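Local structure of amidohydrolase 2 (Bifidobacterium longum subsp. infantis, 6UVZ) at residues L181-D194 with V205-N219. The protein is probably a hydrolase of the metallo-dependent hydrolase superfamily. Numbering follows the deposited sequence.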
loop_
_atom_site.group_PDB
_atom_site.type_symbol
_atom_site.label_atom_id
_atom_site.label_comp_id
_atom_site.label_asym_id
_atom_site.label_seq_id
_atom_site.Cartn_x
_atom_site.Cartn_y
_atom_site.Cartn_z
ATOM N N LEU A 181 0.793 -5.330 15.911
ATOM C CA LEU A 181 0.461 -4.191 15.063
ATOM C C LEU A 181 -1.033 -3.899 15.088
ATOM O O LEU A 181 -1.444 -2.734 15.028
ATOM C CB LEU A 181 0.932 -4.446 13.632
ATOM C CG LEU A 181 2.444 -4.440 13.414
ATOM C CD1 LEU A 181 2.779 -4.887 12.002
ATOM C CD2 LEU A 181 3.010 -3.056 13.689
ATOM N N ALA A 182 -1.863 -4.942 15.177
ATOM C CA ALA A 182 -3.306 -4.746 15.226
ATOM C C ALA A 182 -3.752 -4.037 16.498
ATOM O O ALA A 182 -4.884 -3.547 16.556
ATOM C CB ALA A 182 -4.027 -6.089 15.099
ATOM N N GLU A 183 -2.890 -3.971 17.512
ATOM C CA GLU A 183 -3.217 -3.279 18.752
ATOM C C GLU A 183 -2.965 -1.779 18.672
ATOM O O GLU A 183 -3.421 -1.044 19.554
ATOM C CB GLU A 183 -2.415 -3.881 19.910
ATOM C CG GLU A 183 -3.095 -3.780 21.267
ATOM C CD GLU A 183 -4.277 -4.724 21.406
ATOM O OE1 GLU A 183 -4.453 -5.602 20.533
ATOM O OE2 GLU A 183 -5.031 -4.588 22.392
ATOM N N LEU A 184 -2.258 -1.312 17.641
ATOM C CA LEU A 184 -1.978 0.105 17.473
ATOM C C LEU A 184 -3.216 0.839 16.962
ATOM O O LEU A 184 -4.013 0.277 16.206
ATOM C CB LEU A 184 -0.818 0.305 16.503
ATOM C CG LEU A 184 0.503 -0.361 16.895
ATOM C CD1 LEU A 184 1.557 -0.137 15.823
ATOM C CD2 LEU A 184 0.989 0.151 18.243
ATOM N N PRO A 185 -3.400 2.101 17.362
ATOM C CA PRO A 185 -4.633 2.812 16.989
ATOM C C PRO A 185 -4.678 3.268 15.540
ATOM O O PRO A 185 -5.781 3.434 15.002
ATOM C CB PRO A 185 -4.646 4.011 17.946
ATOM C CG PRO A 185 -3.207 4.251 18.256
ATOM C CD PRO A 185 -2.552 2.895 18.269
ATOM N N ASN A 186 -3.535 3.479 14.889
ATOM C CA ASN A 186 -3.505 4.003 13.527
ATOM C C ASN A 186 -2.799 3.053 12.564
ATOM O O ASN A 186 -2.170 3.492 11.598
ATOM C CB ASN A 186 -2.849 5.382 13.494
ATOM C CG ASN A 186 -3.561 6.384 14.379
ATOM O OD1 ASN A 186 -4.619 6.902 14.021
ATOM N ND2 ASN A 186 -2.984 6.665 15.541
ATOM N N SER A 187 -2.898 1.750 12.809
ATOM C CA SER A 187 -2.313 0.756 11.923
ATOM C C SER A 187 -3.357 0.259 10.932
ATOM O O SER A 187 -4.540 0.145 11.260
ATOM C CB SER A 187 -1.748 -0.419 12.723
ATOM O OG SER A 187 -2.766 -1.065 13.467
ATOM N N TYR A 188 -2.909 -0.023 9.711
ATOM C CA TYR A 188 -3.775 -0.535 8.660
ATOM C C TYR A 188 -3.009 -1.580 7.865
ATOM O O TYR A 188 -1.780 -1.529 7.772
ATOM C CB TYR A 188 -4.265 0.581 7.726
ATOM C CG TYR A 188 -5.140 1.614 8.401
ATOM C CD1 TYR A 188 -6.525 1.503 8.375
ATOM C CD2 TYR A 188 -4.583 2.703 9.059
ATOM C CE1 TYR A 188 -7.329 2.446 8.987
ATOM C CE2 TYR A 188 -5.379 3.649 9.675
ATOM C CZ TYR A 188 -6.751 3.516 9.636
ATOM O OH TYR A 188 -7.548 4.457 10.247
ATOM N N ILE A 189 -3.742 -2.528 7.289
ATOM C CA ILE A 189 -3.145 -3.621 6.533
ATOM C C ILE A 189 -3.910 -3.798 5.226
ATOM O O ILE A 189 -5.143 -3.714 5.196
ATOM C CB ILE A 189 -3.122 -4.930 7.353
ATOM C CG1 ILE A 189 -2.418 -6.044 6.576
ATOM C CG2 ILE A 189 -4.529 -5.340 7.769
ATOM C CD1 ILE A 189 -2.109 -7.266 7.412
ATOM N N LYS A 190 -3.172 -4.025 4.144
ATOM C CA LYS A 190 -3.747 -4.211 2.820
ATOM C C LYS A 190 -3.842 -5.693 2.493
ATOM O O LYS A 190 -2.953 -6.475 2.844
ATOM C CB LYS A 190 -2.905 -3.502 1.758
ATOM C CG LYS A 190 -2.897 -1.994 1.875
ATOM C CD LYS A 190 -1.945 -1.379 0.869
ATOM C CE LYS A 190 -2.120 0.124 0.813
ATOM N NZ LYS A 190 -1.049 0.787 0.022
ATOM N N VAL A 191 -4.918 -6.075 1.813
ATOM C CA VAL A 191 -5.126 -7.457 1.390
ATOM C C VAL A 191 -4.747 -7.523 -0.087
ATOM O O VAL A 191 -5.592 -7.393 -0.977
ATOM C CB VAL A 191 -6.558 -7.924 1.640
ATOM C CG1 VAL A 191 -6.690 -9.407 1.326
ATOM C CG2 VAL A 191 -6.957 -7.645 3.074
ATOM N N SER A 192 -3.456 -7.722 -0.347
ATOM C CA SER A 192 -2.967 -7.843 -1.718
ATOM C C SER A 192 -1.612 -8.549 -1.678
ATOM O O SER A 192 -1.347 -9.334 -0.761
ATOM C CB SER A 192 -2.927 -6.448 -2.375
ATOM O OG SER A 192 -2.073 -5.573 -1.660
ATOM N N GLY A 193 -0.762 -8.267 -2.662
ATOM C CA GLY A 193 0.561 -8.860 -2.708
ATOM C C GLY A 193 0.990 -9.267 -4.102
ATOM O O GLY A 193 0.204 -9.187 -5.050
ATOM N N ASP A 194 2.240 -9.706 -4.239
ATOM C CA ASP A 194 2.749 -10.187 -5.516
ATOM C C ASP A 194 2.286 -11.601 -5.839
ATOM O O ASP A 194 2.722 -12.164 -6.850
ATOM C CB ASP A 194 4.279 -10.128 -5.530
ATOM C CG ASP A 194 4.811 -8.735 -5.259
ATOM O OD1 ASP A 194 4.003 -7.843 -4.925
ATOM O OD2 ASP A 194 6.037 -8.532 -5.381
ATOM N N VAL A 205 -6.051 -12.258 9.372
ATOM C CA VAL A 205 -5.851 -10.813 9.356
ATOM C C VAL A 205 -7.148 -10.087 9.698
ATOM O O VAL A 205 -7.144 -9.106 10.453
ATOM C CB VAL A 205 -5.291 -10.371 7.991
ATOM C CG1 VAL A 205 -5.467 -8.875 7.795
ATOM C CG2 VAL A 205 -3.821 -10.750 7.876
ATOM N N ARG A 206 -8.276 -10.562 9.164
ATOM C CA ARG A 206 -9.551 -9.896 9.414
ATOM C C ARG A 206 -9.954 -9.989 10.880
ATOM O O ARG A 206 -10.543 -9.049 11.427
ATOM C CB ARG A 206 -10.640 -10.495 8.525
ATOM C CG ARG A 206 -10.398 -10.331 7.035
ATOM C CD ARG A 206 -11.380 -11.168 6.233
ATOM N NE ARG A 206 -12.752 -10.698 6.387
ATOM C CZ ARG A 206 -13.825 -11.394 6.024
ATOM N NH1 ARG A 206 -13.685 -12.602 5.493
ATOM N NH2 ARG A 206 -15.038 -10.888 6.199
ATOM N N ASP A 207 -9.647 -11.111 11.534
ATOM C CA ASP A 207 -10.065 -11.295 12.921
ATOM C C ASP A 207 -9.249 -10.423 13.867
ATOM O O ASP A 207 -9.806 -9.748 14.741
ATOM C CB ASP A 207 -9.953 -12.769 13.313
ATOM C CG ASP A 207 -11.045 -13.621 12.699
ATOM O OD1 ASP A 207 -11.889 -13.068 11.961
ATOM O OD2 ASP A 207 -11.065 -14.844 12.955
ATOM N N THR A 208 -7.924 -10.421 13.709
ATOM C CA THR A 208 -7.073 -9.690 14.643
ATOM C C THR A 208 -7.099 -8.187 14.382
ATOM O O THR A 208 -7.084 -7.393 15.329
ATOM C CB THR A 208 -5.638 -10.216 14.574
ATOM O OG1 THR A 208 -5.180 -10.192 13.217
ATOM C CG2 THR A 208 -5.570 -11.641 15.103
ATOM N N PHE A 209 -7.138 -7.775 13.113
ATOM C CA PHE A 209 -7.142 -6.348 12.807
ATOM C C PHE A 209 -8.535 -5.744 12.934
ATOM O O PHE A 209 -8.677 -4.592 13.362
ATOM C CB PHE A 209 -6.583 -6.105 11.406
ATOM C CG PHE A 209 -5.083 -5.992 11.359
ATOM C CD1 PHE A 209 -4.458 -4.790 11.648
ATOM C CD2 PHE A 209 -4.298 -7.084 11.024
ATOM C CE1 PHE A 209 -3.081 -4.679 11.608
ATOM C CE2 PHE A 209 -2.919 -6.979 10.980
ATOM C CZ PHE A 209 -2.309 -5.773 11.273
ATOM N N GLY A 210 -9.569 -6.497 12.573
ATOM C CA GLY A 210 -10.924 -6.003 12.635
ATOM C C GLY A 210 -11.381 -5.427 11.311
ATOM O O GLY A 210 -10.582 -5.199 10.397
ATOM N N PRO A 211 -12.685 -5.174 11.183
ATOM C CA PRO A 211 -13.229 -4.661 9.921
ATOM C C PRO A 211 -12.973 -3.182 9.682
ATOM O O PRO A 211 -13.309 -2.683 8.602
ATOM C CB PRO A 211 -14.732 -4.937 10.070
ATOM C CG PRO A 211 -14.970 -4.825 11.538
ATOM C CD PRO A 211 -13.734 -5.376 12.201
ATOM N N LYS A 212 -12.397 -2.468 10.648
ATOM C CA LYS A 212 -12.172 -1.033 10.523
ATOM C C LYS A 212 -10.750 -0.676 10.114
ATOM O O LYS A 212 -10.484 0.496 9.826
ATOM C CB LYS A 212 -12.504 -0.328 11.845
ATOM C CG LYS A 212 -13.978 -0.349 12.211
ATOM C CD LYS A 212 -14.805 0.416 11.191
ATOM C CE LYS A 212 -16.278 0.416 11.564
ATOM N NZ LYS A 212 -17.096 1.175 10.578
ATOM N N LYS A 213 -9.836 -1.641 10.078
ATOM C CA LYS A 213 -8.429 -1.382 9.794
ATOM C C LYS A 213 -7.914 -2.324 8.714
ATOM O O LYS A 213 -6.777 -2.800 8.764
ATOM C CB LYS A 213 -7.595 -1.491 11.069
ATOM C CG LYS A 213 -7.965 -0.452 12.122
ATOM C CD LYS A 213 -7.602 -0.899 13.531
ATOM C CE LYS A 213 -6.101 -0.911 13.752
ATOM N NZ LYS A 213 -5.747 -1.280 15.149
ATOM N N VAL A 214 -8.750 -2.603 7.715
ATOM C CA VAL A 214 -8.386 -3.442 6.579
ATOM C C VAL A 214 -8.745 -2.692 5.304
ATOM O O VAL A 214 -9.890 -2.259 5.135
ATOM C CB VAL A 214 -9.095 -4.810 6.626
ATOM C CG1 VAL A 214 -8.821 -5.589 5.357
ATOM C CG2 VAL A 214 -8.640 -5.603 7.841
ATOM N N LEU A 215 -7.771 -2.542 4.410
ATOM C CA LEU A 215 -7.922 -1.749 3.199
ATOM C C LEU A 215 -7.961 -2.653 1.975
ATOM O O LEU A 215 -7.196 -3.618 1.880
ATOM C CB LEU A 215 -6.771 -0.749 3.055
ATOM C CG LEU A 215 -6.435 0.126 4.263
ATOM C CD1 LEU A 215 -5.104 0.830 4.053
ATOM C CD2 LEU A 215 -7.536 1.136 4.512
ATOM N N TYR A 216 -8.848 -2.335 1.034
ATOM C CA TYR A 216 -8.843 -3.012 -0.256
ATOM C C TYR A 216 -7.676 -2.511 -1.094
ATOM O O TYR A 216 -7.470 -1.300 -1.229
ATOM C CB TYR A 216 -10.153 -2.789 -1.010
ATOM C CG TYR A 216 -10.017 -3.059 -2.492
ATOM C CD1 TYR A 216 -9.929 -4.358 -2.977
ATOM C CD2 TYR A 216 -9.957 -2.015 -3.407
ATOM C CE1 TYR A 216 -9.792 -4.609 -4.330
ATOM C CE2 TYR A 216 -9.819 -2.257 -4.761
ATOM C CZ TYR A 216 -9.739 -3.554 -5.218
ATOM O OH TYR A 216 -9.604 -3.795 -6.565
ATOM N N SER A 217 -6.925 -3.446 -1.669
ATOM C CA SER A 217 -5.765 -3.123 -2.485
ATOM C C SER A 217 -5.719 -4.067 -3.675
ATOM O O SER A 217 -5.880 -5.280 -3.515
ATOM C CB SER A 217 -4.472 -3.227 -1.668
ATOM O OG SER A 217 -3.339 -3.270 -2.514
ATOM N N SER A 218 -5.498 -3.510 -4.864
ATOM C CA SER A 218 -5.397 -4.301 -6.084
ATOM C C SER A 218 -3.966 -4.649 -6.460
ATOM O O SER A 218 -3.746 -5.674 -7.112
ATOM C CB SER A 218 -6.047 -3.559 -7.259
ATOM O OG SER A 218 -5.312 -2.394 -7.591
ATOM N N ASN A 219 -2.994 -3.821 -6.068
ATOM C CA ASN A 219 -1.593 -3.994 -6.455
ATOM C C ASN A 219 -1.436 -4.010 -7.975
ATOM O O ASN A 219 -0.538 -4.660 -8.516
ATOM C CB ASN A 219 -0.990 -5.258 -5.832
ATOM C CG ASN A 219 0.522 -5.204 -5.745
ATOM O OD1 ASN A 219 1.120 -4.130 -5.798
ATOM N ND2 ASN A 219 1.149 -6.367 -5.606
#
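Lys213 lays its aliphatic chain past the carbonyl of Ser187 and ends between two other backbone oxygens, NZ lying 2.6 Å from Leu184 O and 2.8 Å from Ala182 O. The bend at its third torsion (chi3 70°) turns NZ into the type I turn Leu181-Leu184; the ammonium meets Leu184 O nearly end-on but stands above the carbonyl plane of Ala182. Without the long chain, as with an alanine here, Ala182 O and Leu184 O would probably both lose this donor, and the turn would be less firmly tied to the start of strand 214-216. Beside it the Phe209 ring is sandwiched, Ile189 CG2 over the centre of one face (3.7 Å to the centroid) and Ala182 CB over the other, nearer the rim. Val205 CG1 meets the Ile189 methyls. Helix 199-209 thus packs on strand 187-191 in a right-handed beta-alpha-beta crossover, the last such unit of the TIM barrel; strand 214-216 pairs parallel to 187-191 through Leu215 N to Ile189 O (3.0 Å). Just beyond the paired strands, Ser192 OG and Ser217 OG hydrogen-bond at 2.8 Å, and Asn219 ND2 reaches Gly193 O (3.0 Å) from above its carbonyl plane. Further out, Glu136 forms a salt bridge with Lys190, while His12, His14 and His163 touch Asn219.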